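Local coordinates for protein tripeptidase (Staphylococcus aureus subsp. aureus, PDB 3RZA) that probably hydrolyses tripeptides as a metal-dependent peptidase of the M20 family, with zinc and calcium bound in its metal sites, at residues A[94-99]-A[342-347]; A[226-231]-A[262-267]; A[233-238]-A[286-291]; A[244-249]-A[279-284]. One frame throughout, in Å; residues are numbered along the deposited sequence.

Contact 1 of 4, residues A[94-99]-A[342-347]. With ZN (zinc ion), chain C.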
loop_
_atom_site.group_PDB
_atom_site.type_symbol
_atom_site.label_atom_id
_atom_site.label_comp_id
_atom_site.label_asym_id
_atom_site.label_seq_id
_atom_site.Cartn_x
_atom_site.Cartn_y
_atom_site.Cartn_z
ATOM N N TYR A 94 -6.040 -29.330 -34.289
ATOM C CA TYR A 94 -4.960 -29.025 -33.362
ATOM C C TYR A 94 -5.423 -29.195 -31.929
ATOM O O TYR A 94 -6.601 -29.096 -31.639
ATOM C CB TYR A 94 -4.341 -27.621 -33.593
ATOM C CG TYR A 94 -4.963 -26.525 -32.764
ATOM C CD1 TYR A 94 -6.153 -25.928 -33.164
ATOM C CD2 TYR A 94 -4.379 -26.101 -31.559
ATOM C CE1 TYR A 94 -6.759 -24.957 -32.403
ATOM C CE2 TYR A 94 -4.988 -25.126 -30.783
ATOM C CZ TYR A 94 -6.183 -24.548 -31.218
ATOM O OH TYR A 94 -6.785 -23.563 -30.457
ATOM N N LEU A 95 -4.462 -29.473 -31.050
ATOM C CA LEU A 95 -4.683 -29.561 -29.613
ATOM C C LEU A 95 -3.597 -28.731 -28.966
ATOM O O LEU A 95 -2.464 -28.765 -29.440
ATOM C CB LEU A 95 -4.574 -31.009 -29.156
ATOM C CG LEU A 95 -5.539 -32.015 -29.778
ATOM C CD1 LEU A 95 -5.060 -33.444 -29.456
ATOM C CD2 LEU A 95 -6.971 -31.765 -29.272
ATOM N N THR A 96 -3.925 -28.003 -27.897
ATOM C CA THR A 96 -2.948 -27.175 -27.176
ATOM C C THR A 96 -3.038 -27.307 -25.656
ATOM O O THR A 96 -4.126 -27.421 -25.100
ATOM C CB THR A 96 -3.003 -25.665 -27.587
ATOM O OG1 THR A 96 -1.922 -24.958 -26.973
ATOM C CG2 THR A 96 -4.292 -25.010 -27.178
ATOM N N SER A 97 -1.863 -27.421 -25.029
ATOM C CA SER A 97 -1.694 -27.265 -23.604
ATOM C C SER A 97 -0.488 -26.389 -23.374
ATOM O O SER A 97 0.246 -26.119 -24.300
ATOM C CB SER A 97 -1.512 -28.632 -22.937
ATOM O OG SER A 97 -2.779 -29.199 -22.638
ATOM N N HIS A 98 -0.340 -25.887 -22.158
ATOM C CA HIS A 98 0.809 -25.041 -21.800
ATOM C C HIS A 98 1.738 -25.770 -20.817
ATOM O O HIS A 98 1.270 -26.481 -19.921
ATOM C CB HIS A 98 0.367 -23.674 -21.258
ATOM C CG HIS A 98 -0.391 -23.719 -19.978
ATOM N ND1 HIS A 98 0.214 -23.579 -18.749
ATOM C CD2 HIS A 98 -1.723 -23.735 -19.743
ATOM C CE1 HIS A 98 -0.713 -23.572 -17.807
ATOM N NE2 HIS A 98 -1.897 -23.653 -18.386
HETATM N N MSE A 99 3.046 -25.602 -21.018
HETATM C CA MSE A 99 4.067 -26.329 -20.252
HETATM C C MSE A 99 4.462 -25.641 -18.937
HETATM O O MSE A 99 5.137 -26.265 -18.096
HETATM C CB MSE A 99 5.289 -26.588 -21.129
HETATM C CG MSE A 99 6.198 -25.419 -21.344
HETATM SE SE MSE A 99 7.545 -25.841 -22.604
HETATM C CE MSE A 99 6.470 -25.677 -24.228
ATOM N N GLY A 342 -9.550 -16.311 -19.512
ATOM C CA GLY A 342 -8.877 -16.576 -20.772
ATOM C C GLY A 342 -8.041 -17.850 -20.757
ATOM O O GLY A 342 -7.892 -18.502 -19.740
ATOM N N SER A 343 -7.519 -18.191 -21.920
ATOM C CA SER A 343 -6.624 -19.334 -22.104
ATOM C C SER A 343 -5.930 -19.091 -23.421
ATOM O O SER A 343 -6.261 -18.109 -24.126
ATOM C CB SER A 343 -7.419 -20.646 -22.152
ATOM O OG SER A 343 -7.994 -20.856 -23.426
ATOM N N ASP A 344 -5.021 -19.984 -23.806
ATOM C CA ASP A 344 -4.377 -19.880 -25.121
ATOM C C ASP A 344 -5.354 -19.944 -26.286
ATOM O O ASP A 344 -5.084 -19.370 -27.345
ATOM C CB ASP A 344 -3.276 -20.942 -25.298
ATOM C CG ASP A 344 -2.036 -20.653 -24.438
ATOM O OD1 ASP A 344 -1.716 -19.472 -24.167
ATOM O OD2 ASP A 344 -1.391 -21.614 -24.027
ATOM N N GLY A 345 -6.479 -20.625 -26.076
ATOM C CA GLY A 345 -7.597 -20.611 -27.003
ATOM C C GLY A 345 -8.171 -19.254 -27.334
ATOM O O GLY A 345 -8.647 -19.066 -28.439
ATOM N N SER A 346 -8.116 -18.316 -26.379
ATOM C CA SER A 346 -8.530 -16.921 -26.607
ATOM C C SER A 346 -7.655 -16.238 -27.655
ATOM O O SER A 346 -8.151 -15.423 -28.426
ATOM C CB SER A 346 -8.476 -16.093 -25.310
ATOM O OG SER A 346 -9.222 -16.672 -24.236
ATOM N N ILE A 347 -6.355 -16.569 -27.669
ATOM C CA ILE A 347 -5.434 -16.025 -28.652
ATOM C C ILE A 347 -5.542 -16.753 -29.981
ATOM O O ILE A 347 -5.549 -16.103 -31.040
ATOM C CB ILE A 347 -3.977 -16.057 -28.156
ATOM C CG1 ILE A 347 -3.823 -15.279 -26.839
ATOM C CG2 ILE A 347 -3.034 -15.471 -29.220
ATOM C CD1 ILE A 347 -4.407 -13.814 -26.850
HETATM ZN ZN ZN C . -3.842 -23.660 -17.506
HETATM O O HOH W 1 -2.423 -24.105 -24.270
HETATM O O HOH W 2 -4.679 -21.909 -16.737
#

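Contact 2 of 4, residues A[226-231]-A[262-267]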
loop_
_atom_site.group_PDB
_atom_site.type_symbol
_atom_site.label_atom_id
_atom_site.label_comp_id
_atom_site.label_asym_id
_atom_site.label_seq_id
_atom_site.Cartn_x
_atom_site.Cartn_y
_atom_site.Cartn_z
ATOM N N ASN A 226 -9.324 10.501 -0.518
ATOM C CA ASN A 226 -10.753 10.901 -0.627
ATOM C C ASN A 226 -11.258 10.862 -2.065
ATOM O O ASN A 226 -12.335 10.365 -2.306
ATOM C CB ASN A 226 -11.021 12.293 -0.034
ATOM C CG ASN A 226 -10.754 12.357 1.461
ATOM O OD1 ASN A 226 -10.245 11.401 2.061
ATOM N ND2 ASN A 226 -11.098 13.473 2.068
ATOM N N ILE A 227 -10.462 11.385 -3.003
ATOM C CA ILE A 227 -10.832 11.398 -4.426
ATOM C C ILE A 227 -11.036 9.990 -4.996
ATOM O O ILE A 227 -12.062 9.719 -5.630
ATOM C CB ILE A 227 -9.762 12.101 -5.302
ATOM C CG1 ILE A 227 -9.784 13.605 -5.076
ATOM C CG2 ILE A 227 -10.020 11.809 -6.797
ATOM C CD1 ILE A 227 -8.597 14.332 -5.712
ATOM N N ALA A 228 -10.034 9.128 -4.760
ATOM C CA ALA A 228 -10.012 7.739 -5.208
ATOM C C ALA A 228 -11.152 6.923 -4.608
ATOM O O ALA A 228 -11.801 6.157 -5.336
ATOM C CB ALA A 228 -8.653 7.089 -4.863
ATOM N N ALA A 229 -11.426 7.133 -3.314
ATOM C CA ALA A 229 -12.577 6.525 -2.626
ATOM C C ALA A 229 -13.910 7.008 -3.183
ATOM O O ALA A 229 -14.807 6.200 -3.431
ATOM C CB ALA A 229 -12.517 6.784 -1.131
ATOM N N LYS A 230 -14.036 8.315 -3.388
ATOM C CA LYS A 230 -15.247 8.863 -3.973
ATOM C C LYS A 230 -15.467 8.347 -5.399
ATOM O O LYS A 230 -16.583 7.934 -5.719
ATOM C CB LYS A 230 -15.262 10.402 -3.917
ATOM C CG LYS A 230 -15.598 10.927 -2.539
ATOM C CD LYS A 230 -15.488 12.438 -2.456
ATOM C CE LYS A 230 -16.068 12.948 -1.137
ATOM N NZ LYS A 230 -16.081 14.416 -1.023
ATOM N N ALA A 231 -14.396 8.287 -6.215
ATOM C CA ALA A 231 -14.500 7.760 -7.592
ATOM C C ALA A 231 -15.056 6.324 -7.618
ATOM O O ALA A 231 -16.019 6.044 -8.342
ATOM C CB ALA A 231 -13.170 7.822 -8.300
ATOM N N ASP A 262 -1.220 12.939 -1.146
ATOM C CA ASP A 262 -1.230 13.528 -2.508
ATOM C C ASP A 262 -1.114 12.518 -3.668
ATOM O O ASP A 262 -1.033 12.953 -4.832
ATOM C CB ASP A 262 -0.179 14.638 -2.642
ATOM C CG ASP A 262 1.256 14.121 -2.645
ATOM O OD1 ASP A 262 1.486 12.943 -2.334
ATOM O OD2 ASP A 262 2.164 14.939 -2.917
ATOM N N GLU A 263 -1.107 11.215 -3.370
ATOM C CA GLU A 263 -1.013 10.185 -4.400
ATOM C C GLU A 263 -1.639 8.873 -4.005
ATOM O O GLU A 263 -1.337 8.340 -2.941
ATOM C CB GLU A 263 0.437 9.932 -4.797
ATOM C CG GLU A 263 0.625 8.799 -5.845
ATOM C CD GLU A 263 1.988 8.808 -6.523
ATOM O OE1 GLU A 263 2.769 9.717 -6.262
ATOM O OE2 GLU A 263 2.281 7.898 -7.323
ATOM N N VAL A 264 -2.424 8.318 -4.928
ATOM C CA VAL A 264 -2.977 6.984 -4.811
ATOM C C VAL A 264 -2.814 6.269 -6.139
ATOM O O VAL A 264 -3.116 6.842 -7.194
ATOM C CB VAL A 264 -4.472 7.051 -4.450
ATOM C CG1 VAL A 264 -5.123 5.691 -4.587
ATOM C CG2 VAL A 264 -4.639 7.561 -3.035
ATOM N N ILE A 265 -2.365 5.016 -6.087
ATOM C CA ILE A 265 -2.310 4.133 -7.257
ATOM C C ILE A 265 -3.390 3.098 -7.087
ATOM O O ILE A 265 -3.454 2.457 -6.024
ATOM C CB ILE A 265 -0.945 3.402 -7.382
ATOM C CG1 ILE A 265 0.222 4.398 -7.427
ATOM C CG2 ILE A 265 -0.949 2.463 -8.606
ATOM C CD1 ILE A 265 0.209 5.366 -8.603
ATOM N N LEU A 266 -4.283 3.013 -8.086
ATOM C CA LEU A 266 -5.331 1.988 -8.169
ATOM C C LEU A 266 -4.971 1.041 -9.286
ATOM O O LEU A 266 -4.549 1.494 -10.340
ATOM C CB LEU A 266 -6.693 2.606 -8.528
ATOM C CG LEU A 266 -7.386 3.584 -7.590
ATOM C CD1 LEU A 266 -7.514 2.972 -6.236
ATOM C CD2 LEU A 266 -6.657 4.899 -7.529
ATOM N N GLU A 267 -5.187 -0.259 -9.077
ATOM C CA GLU A 267 -5.104 -1.265 -10.173
ATOM C C GLU A 267 -6.369 -2.094 -10.218
ATOM O O GLU A 267 -6.746 -2.723 -9.205
ATOM C CB GLU A 267 -3.891 -2.171 -10.013
ATOM C CG GLU A 267 -2.567 -1.394 -9.988
ATOM C CD GLU A 267 -1.337 -2.300 -9.920
ATOM O OE1 GLU A 267 -1.263 -3.293 -10.679
ATOM O OE2 GLU A 267 -0.464 -2.021 -9.083
#

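Contact 3 of 4, residues A[233-238]-A[286-291]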
loop_
_atom_site.group_PDB
_atom_site.type_symbol
_atom_site.label_atom_id
_atom_site.label_comp_id
_atom_site.label_asym_id
_atom_site.label_seq_id
_atom_site.Cartn_x
_atom_site.Cartn_y
_atom_site.Cartn_z
ATOM N N SER A 233 -16.848 4.839 -5.227
ATOM C CA SER A 233 -18.268 4.850 -4.783
ATOM C C SER A 233 -19.244 5.263 -5.893
ATOM O O SER A 233 -20.398 4.845 -5.894
ATOM C CB SER A 233 -18.460 5.762 -3.559
ATOM O OG SER A 233 -19.843 6.016 -3.301
ATOM N N ARG A 234 -18.777 6.091 -6.838
ATOM C CA ARG A 234 -19.599 6.510 -7.990
ATOM C C ARG A 234 -19.711 5.459 -9.112
ATOM O O ARG A 234 -20.543 5.601 -9.974
ATOM C CB ARG A 234 -19.045 7.802 -8.602
ATOM C CG ARG A 234 -19.011 8.972 -7.664
ATOM C CD ARG A 234 -18.382 10.164 -8.338
ATOM N NE ARG A 234 -18.257 11.305 -7.427
ATOM C CZ ARG A 234 -18.091 12.586 -7.793
ATOM N NH1 ARG A 234 -17.964 12.939 -9.073
ATOM N NH2 ARG A 234 -18.021 13.532 -6.855
HETATM N N MSE A 235 -18.881 4.409 -9.066
HETATM C CA MSE A 235 -18.550 3.559 -10.207
HETATM C C MSE A 235 -19.431 2.342 -10.158
HETATM O O MSE A 235 -19.754 1.883 -9.076
HETATM C CB MSE A 235 -17.067 3.128 -10.066
HETATM C CG MSE A 235 -16.400 2.757 -11.312
HETATM SE SE MSE A 235 -14.497 2.698 -11.074
HETATM C CE MSE A 235 -14.103 4.635 -11.240
ATOM N N LYS A 236 -19.825 1.824 -11.317
ATOM C CA LYS A 236 -20.435 0.492 -11.436
ATOM C C LYS A 236 -19.304 -0.530 -11.330
ATOM O O LYS A 236 -18.297 -0.442 -12.058
ATOM C CB LYS A 236 -21.160 0.326 -12.770
ATOM C CG LYS A 236 -22.322 1.325 -13.022
ATOM C CD LYS A 236 -23.228 0.883 -14.229
ATOM C CE LYS A 236 -23.571 2.016 -15.285
ATOM N NZ LYS A 236 -22.845 1.821 -16.635
ATOM N N LEU A 237 -19.430 -1.445 -10.384
ATOM C CA LEU A 237 -18.375 -2.407 -10.057
ATOM C C LEU A 237 -19.032 -3.700 -9.624
ATOM O O LEU A 237 -20.231 -3.728 -9.370
ATOM C CB LEU A 237 -17.512 -1.869 -8.911
ATOM C CG LEU A 237 -16.546 -0.736 -9.198
ATOM C CD1 LEU A 237 -15.935 -0.209 -7.903
ATOM C CD2 LEU A 237 -15.457 -1.169 -10.142
ATOM N N GLY A 238 -18.235 -4.764 -9.519
ATOM C CA GLY A 238 -18.734 -6.084 -9.144
ATOM C C GLY A 238 -19.441 -6.681 -10.344
ATOM O O GLY A 238 -18.918 -6.619 -11.453
ATOM N N THR A 286 -12.857 5.039 -16.527
ATOM C CA THR A 286 -11.993 6.158 -16.952
ATOM C C THR A 286 -12.646 7.524 -16.719
ATOM O O THR A 286 -12.086 8.378 -15.998
ATOM C CB THR A 286 -11.644 6.011 -18.445
ATOM O OG1 THR A 286 -11.023 4.740 -18.647
ATOM C CG2 THR A 286 -10.732 7.168 -18.948
ATOM N N ASP A 287 -13.840 7.709 -17.260
ATOM C CA ASP A 287 -14.565 8.991 -17.101
ATOM C C ASP A 287 -14.855 9.358 -15.651
ATOM O O ASP A 287 -14.694 10.525 -15.280
ATOM C CB ASP A 287 -15.883 9.007 -17.898
ATOM C CG ASP A 287 -15.668 9.049 -19.423
ATOM O OD1 ASP A 287 -14.563 9.390 -19.888
ATOM O OD2 ASP A 287 -16.621 8.743 -20.161
ATOM N N VAL A 288 -15.230 8.369 -14.833
ATOM C CA VAL A 288 -15.521 8.624 -13.419
ATOM C C VAL A 288 -14.259 9.025 -12.627
ATOM O O VAL A 288 -14.300 9.988 -11.859
ATOM C CB VAL A 288 -16.285 7.441 -12.750
ATOM C CG1 VAL A 288 -16.322 7.605 -11.264
ATOM C CG2 VAL A 288 -17.730 7.385 -13.304
ATOM N N PHE A 289 -13.140 8.338 -12.859
ATOM C CA PHE A 289 -11.850 8.750 -12.271
ATOM C C PHE A 289 -11.440 10.179 -12.655
ATOM O O PHE A 289 -11.143 10.990 -11.784
ATOM C CB PHE A 289 -10.709 7.783 -12.681
ATOM C CG PHE A 289 -10.682 6.486 -11.913
ATOM C CD1 PHE A 289 -10.701 6.476 -10.518
ATOM C CD2 PHE A 289 -10.605 5.270 -12.588
ATOM C CE1 PHE A 289 -10.657 5.288 -9.802
ATOM C CE2 PHE A 289 -10.543 4.068 -11.878
ATOM C CZ PHE A 289 -10.579 4.084 -10.466
ATOM N N GLU A 290 -11.465 10.471 -13.956
ATOM C CA GLU A 290 -11.036 11.760 -14.487
ATOM C C GLU A 290 -11.915 12.925 -14.010
ATOM O O GLU A 290 -11.391 13.912 -13.457
ATOM C CB GLU A 290 -10.967 11.707 -16.010
ATOM C CG GLU A 290 -9.807 10.793 -16.514
ATOM C CD GLU A 290 -9.714 10.689 -18.051
ATOM O OE1 GLU A 290 -10.720 10.986 -18.737
ATOM O OE2 GLU A 290 -8.636 10.282 -18.573
ATOM N N THR A 291 -13.237 12.761 -14.118
ATOM C CA THR A 291 -14.179 13.811 -13.723
ATOM C C THR A 291 -14.242 14.003 -12.205
ATOM O O THR A 291 -14.361 15.134 -11.760
ATOM C CB THR A 291 -15.606 13.572 -14.278
ATOM O OG1 THR A 291 -16.084 12.313 -13.818
ATOM C CG2 THR A 291 -15.609 13.574 -15.764
#

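Contact 4 of 4, residues A[244-249]-A[279-284]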
loop_
_atom_site.group_PDB
_atom_site.type_symbol
_atom_site.label_atom_id
_atom_site.label_comp_id
_atom_site.label_asym_id
_atom_site.label_seq_id
_atom_site.Cartn_x
_atom_site.Cartn_y
_atom_site.Cartn_z
ATOM N N THR A 244 -20.982 -9.000 -17.528
ATOM C CA THR A 244 -19.920 -8.005 -17.353
ATOM C C THR A 244 -19.537 -7.832 -15.866
ATOM O O THR A 244 -20.404 -7.681 -15.004
ATOM C CB THR A 244 -20.298 -6.608 -17.973
ATOM O OG1 THR A 244 -20.720 -6.758 -19.335
ATOM C CG2 THR A 244 -19.087 -5.638 -17.924
ATOM N N THR A 245 -18.236 -7.850 -15.589
ATOM C CA THR A 245 -17.714 -7.677 -14.231
ATOM C C THR A 245 -16.642 -6.579 -14.183
ATOM O O THR A 245 -16.051 -6.244 -15.199
ATOM C CB THR A 245 -17.161 -9.042 -13.622
ATOM O OG1 THR A 245 -16.006 -9.496 -14.340
ATOM C CG2 THR A 245 -18.205 -10.125 -13.656
ATOM N N ALA A 246 -16.411 -6.032 -12.985
ATOM C CA ALA A 246 -15.330 -5.092 -12.746
ATOM C C ALA A 246 -14.855 -5.159 -11.272
ATOM O O ALA A 246 -15.655 -5.360 -10.370
ATOM C CB ALA A 246 -15.780 -3.683 -13.120
ATOM N N ASN A 247 -13.538 -5.041 -11.069
ATOM C CA ASN A 247 -12.897 -5.213 -9.771
ATOM C C ASN A 247 -11.771 -4.183 -9.557
ATOM O O ASN A 247 -10.912 -4.017 -10.429
ATOM C CB ASN A 247 -12.303 -6.618 -9.673
ATOM C CG ASN A 247 -11.865 -6.977 -8.254
ATOM O OD1 ASN A 247 -12.661 -6.909 -7.333
ATOM N ND2 ASN A 247 -10.600 -7.395 -8.088
ATOM N N ILE A 248 -11.793 -3.496 -8.409
ATOM C CA ILE A 248 -10.635 -2.738 -7.918
ATOM C C ILE A 248 -9.821 -3.711 -7.075
ATOM O O ILE A 248 -10.220 -4.080 -5.960
ATOM C CB ILE A 248 -11.029 -1.504 -7.077
ATOM C CG1 ILE A 248 -12.030 -0.603 -7.821
ATOM C CG2 ILE A 248 -9.774 -0.705 -6.691
ATOM C CD1 ILE A 248 -11.550 -0.053 -9.184
ATOM N N GLY A 249 -8.708 -4.176 -7.644
ATOM C CA GLY A 249 -7.873 -5.172 -7.013
ATOM C C GLY A 249 -6.843 -4.645 -6.040
ATOM O O GLY A 249 -6.504 -5.340 -5.102
ATOM N N LYS A 279 -15.889 -2.189 -23.470
ATOM C CA LYS A 279 -15.486 -0.796 -23.817
ATOM C C LYS A 279 -16.285 0.272 -23.050
ATOM O O LYS A 279 -15.692 1.239 -22.541
ATOM C CB LYS A 279 -15.621 -0.511 -25.326
ATOM C CG LYS A 279 -14.597 -1.207 -26.262
ATOM C CD LYS A 279 -14.918 -0.866 -27.758
ATOM C CE LYS A 279 -14.186 -1.784 -28.750
ATOM N N THR A 280 -17.619 0.102 -23.003
ATOM C CA THR A 280 -18.511 0.999 -22.238
ATOM C C THR A 280 -18.140 1.061 -20.778
ATOM O O THR A 280 -18.045 2.131 -20.240
ATOM C CB THR A 280 -19.981 0.579 -22.330
ATOM O OG1 THR A 280 -20.361 0.517 -23.695
ATOM C CG2 THR A 280 -20.890 1.564 -21.612
ATOM N N GLN A 281 -17.888 -0.102 -20.177
ATOM C CA GLN A 281 -17.476 -0.210 -18.772
ATOM C C GLN A 281 -16.141 0.487 -18.510
ATOM O O GLN A 281 -16.005 1.247 -17.521
ATOM C CB GLN A 281 -17.379 -1.711 -18.359
ATOM C CG GLN A 281 -16.919 -2.001 -16.894
ATOM C CD GLN A 281 -17.769 -1.293 -15.851
ATOM O OE1 GLN A 281 -18.965 -1.086 -16.067
ATOM N NE2 GLN A 281 -17.145 -0.891 -14.720
ATOM N N VAL A 282 -15.155 0.217 -19.369
ATOM C CA VAL A 282 -13.819 0.819 -19.211
ATOM C C VAL A 282 -13.841 2.343 -19.470
ATOM O O VAL A 282 -13.164 3.109 -18.769
ATOM C CB VAL A 282 -12.769 0.093 -20.094
ATOM C CG1 VAL A 282 -11.455 0.869 -20.137
ATOM C CG2 VAL A 282 -12.551 -1.325 -19.555
ATOM N N LYS A 283 -14.657 2.783 -20.426
ATOM C CA LYS A 283 -14.875 4.220 -20.625
ATOM C C LYS A 283 -15.535 4.826 -19.390
ATOM O O LYS A 283 -15.123 5.900 -18.926
ATOM C CB LYS A 283 -15.736 4.498 -21.868
ATOM C CG LYS A 283 -15.799 5.999 -22.278
ATOM C CD LYS A 283 -16.994 6.284 -23.213
ATOM C CE LYS A 283 -17.041 7.738 -23.745
ATOM N NZ LYS A 283 -16.278 8.719 -22.957
ATOM N N HIS A 284 -16.573 4.154 -18.886
ATOM C CA HIS A 284 -17.261 4.578 -17.652
ATOM C C HIS A 284 -16.308 4.772 -16.456
ATOM O O HIS A 284 -16.372 5.812 -15.788
ATOM C CB HIS A 284 -18.382 3.587 -17.298
ATOM C CG HIS A 284 -18.929 3.760 -15.925
ATOM N ND1 HIS A 284 -19.664 4.860 -15.560
ATOM C CD2 HIS A 284 -18.867 2.965 -14.828
ATOM C CE1 HIS A 284 -20.032 4.747 -14.295
ATOM N NE2 HIS A 284 -19.563 3.607 -13.826
#

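Contact 1 of 4, residues A[94-99]-A[342-347]
Asp344 OD2 has two partners: water 1 donates to it at 2.7 Å, and Thr159 OG1 hydrogen-bonds to it. Water 1 also donates to Thr96 OG1, 2.9 Å away, so one molecule ties strand 93-98 to the start of helix 344-348, although no hydrogen bond runs directly between the two segments. Thr96 holds OG1 trans to the amide nitrogen (chi1 -173°), which turns the hydroxyl to the water and to Val157 O, its second partner. Asp344 OD2 also rests 3.9 Å from His98 CB, the closest approach of the two segments. This is the catalytic domain of the M20 fold, where the end of a parallel strand delivers a metal ligand. His98 has CG between the backbone N and carbonyl carbon (chi1 64°), and its ring binds zinc through NE2 at 2.1 Å. Water 2 lies 2.1 Å from zinc, and Asp129 and Asp186 complete the site; Asp129 also binds the neighbouring calcium with Glu163 and His366. On the other segment Ser343 is the N-cap of the helix. Its OG takes a weak bond from Gly345 N at 3.1 Å, while Ser346 N reaches Ser343 O at 2.9 Å. Gly342 N, just before the cap, hydrogen-bonds a citrate probably carried over from the crystallisation liquor.

Contact 2 of 4, residues A[226-231]-A[262-267]
Helix 224-234 lies over strand 263-272, and the two backbones come closest at Ala228 and Val264, whose CA atoms are 7.1 Å apart; from Ala228 CA to Leu266 CA it is 8.0 Å. This is helix-on-sheet packing in the smaller domain of the M20 fold, the part usually called the lid or dimerisation domain, where helices cover one face of an antiparallel sheet. Strand 263-272 is an inner strand here: Val264 and Leu266 pair through their backbones with Ile208 and Ala206 on one side, Ile265 and Glu267 with His252 and Gly249 on the other. Val264 and Leu266 point toward the helix, and Ile265, between them, points away. No hydrogen bond crosses the contact; it is wholly apolar and rests on one methyl group of the helix. The small Ala228 side chain is consistent with the close approach of the backbones, and Phe251 of the adjacent strand 244-253 touches Ala228, Val264 and Leu266 alike. On the flank of the helix, Asn226 and Ala229 pack on Ile232 of the second subunit, so the same helix serves the sheet and the dimer interface. Val264 sends CG1 to the helix by setting it anti to the backbone N (chi1 169°). Leu266 is deposited in two conformers, and in the given one CD2 approaches Ala228 CB at 4.0 Å, a contact less certain than the neighbouring one, Ala228 CB to Val264 CG1 at 3.8 Å.

Contact 3 of 4, residues A[233-238]-A[286-291]
This is an apolar contact with a Met-aromatic centre, made between the last part of helix 224-234 with the loop after it and helix 275-295, the two helices that cover the sheet of the lid domain. Met235, present as selenomethionine, places its terminal methyl over the face of the Phe289 ring: CE is 3.5 Å from the ring centroid and only 7° off the ring normal, a CH-pi contact over the centre. Its selenium stands farther out, 4.7 Å from the centroid and obliquely placed. The side chain leaves the backbone extended (chi1 -156°) and then bends at the last torsion (chi3 -81°), which turns CE in over the ring; the two side chains cross at about a right angle. Phe289 starts away from the loop but its ring swings back to it; the ring also touches Ala206, Ile208, Ala300 and Val302 of the sheet. Val288 faces the loop directly. Its CG1 meets two partners, Met235 CE at 3.7 Å and Arg234 CB at 3.8 Å, so the valine branch fills the angle between neighbouring side chains. Arg234 stretches beyond it, chain extended, and its guanidinium forms a salt bridge with Glu295 at the end of helix 275-295. Within that helix, Thr291 OG1 donates to Asp287 O at 2.7 Å, reaching it from the face opposite to Thr291 N. Between the segments themselves dispersion and the CH-pi term do the holding; a methyl next to sulfur or selenium is probably slightly electron-poor, which would suit the ring face in the natural methionine too.

Contact 4 of 4, residues A[244-249]-A[279-284]
The carboxamide of Gln281 is the flat group of this contact: Ala246 CB sits to one side of its plane, off the nitrogen corner, 3.5 Å from NE2 and 4.1 Å from CD. At the amino end, NE2 hydrogen-bonds to Lys236 O, so the group is turned and held by the loop that follows helix 224-234, not by the strand. Gln281 leaves the helix with chi1 near 180° (179°) and bends at the next torsion (chi2 55°), which brings the NE2 end of the amide beside the Ala246 methyl. Nearer its root, Gln281 CB meets Thr244 CG2 at 4.3 Å; the hydroxyl of that threonine is engaged by Ser272 and Asp241. Helix 275-295 thus packs on strand 244-253 in the alpha-beta layer of the lid domain, and Val240 touches both Ala246 and Gln281. The strand also meets the second subunit: Asn247 ND2 hydrogen-bonds to Thr257 O and Ile259 O there. With no hydrogen bond between helix and strand, the methyl contact is plain van der Waals packing, while the buried amide nitrogen finds its polar partner in the backbone carbonyl of Lys236.

In the fold
Contact 1 belongs to the catalytic domain and holds one of the zinc ligands, His98, whereas contacts 2, 3 and 4 lie together in the lid domain, all touching the second subunit. Contact 1 is closest to contact 4, about 25 Å between centres and about 11 Å between nearest atoms. Contacts 3 and 4 are about 9 Å apart by centres and share helix 275-295; Gly238 N and Ala246 O join them at 2.8 Å, a probable hydrogen bond. Contacts 2 and 3 share helix 224-234, and Ala231 CB packs on Phe289 CD1 at 3.6 Å. Contacts 2 and 4 meet across neighbouring strands, where Gly249 N approaches Glu267 O at 2.9 Å.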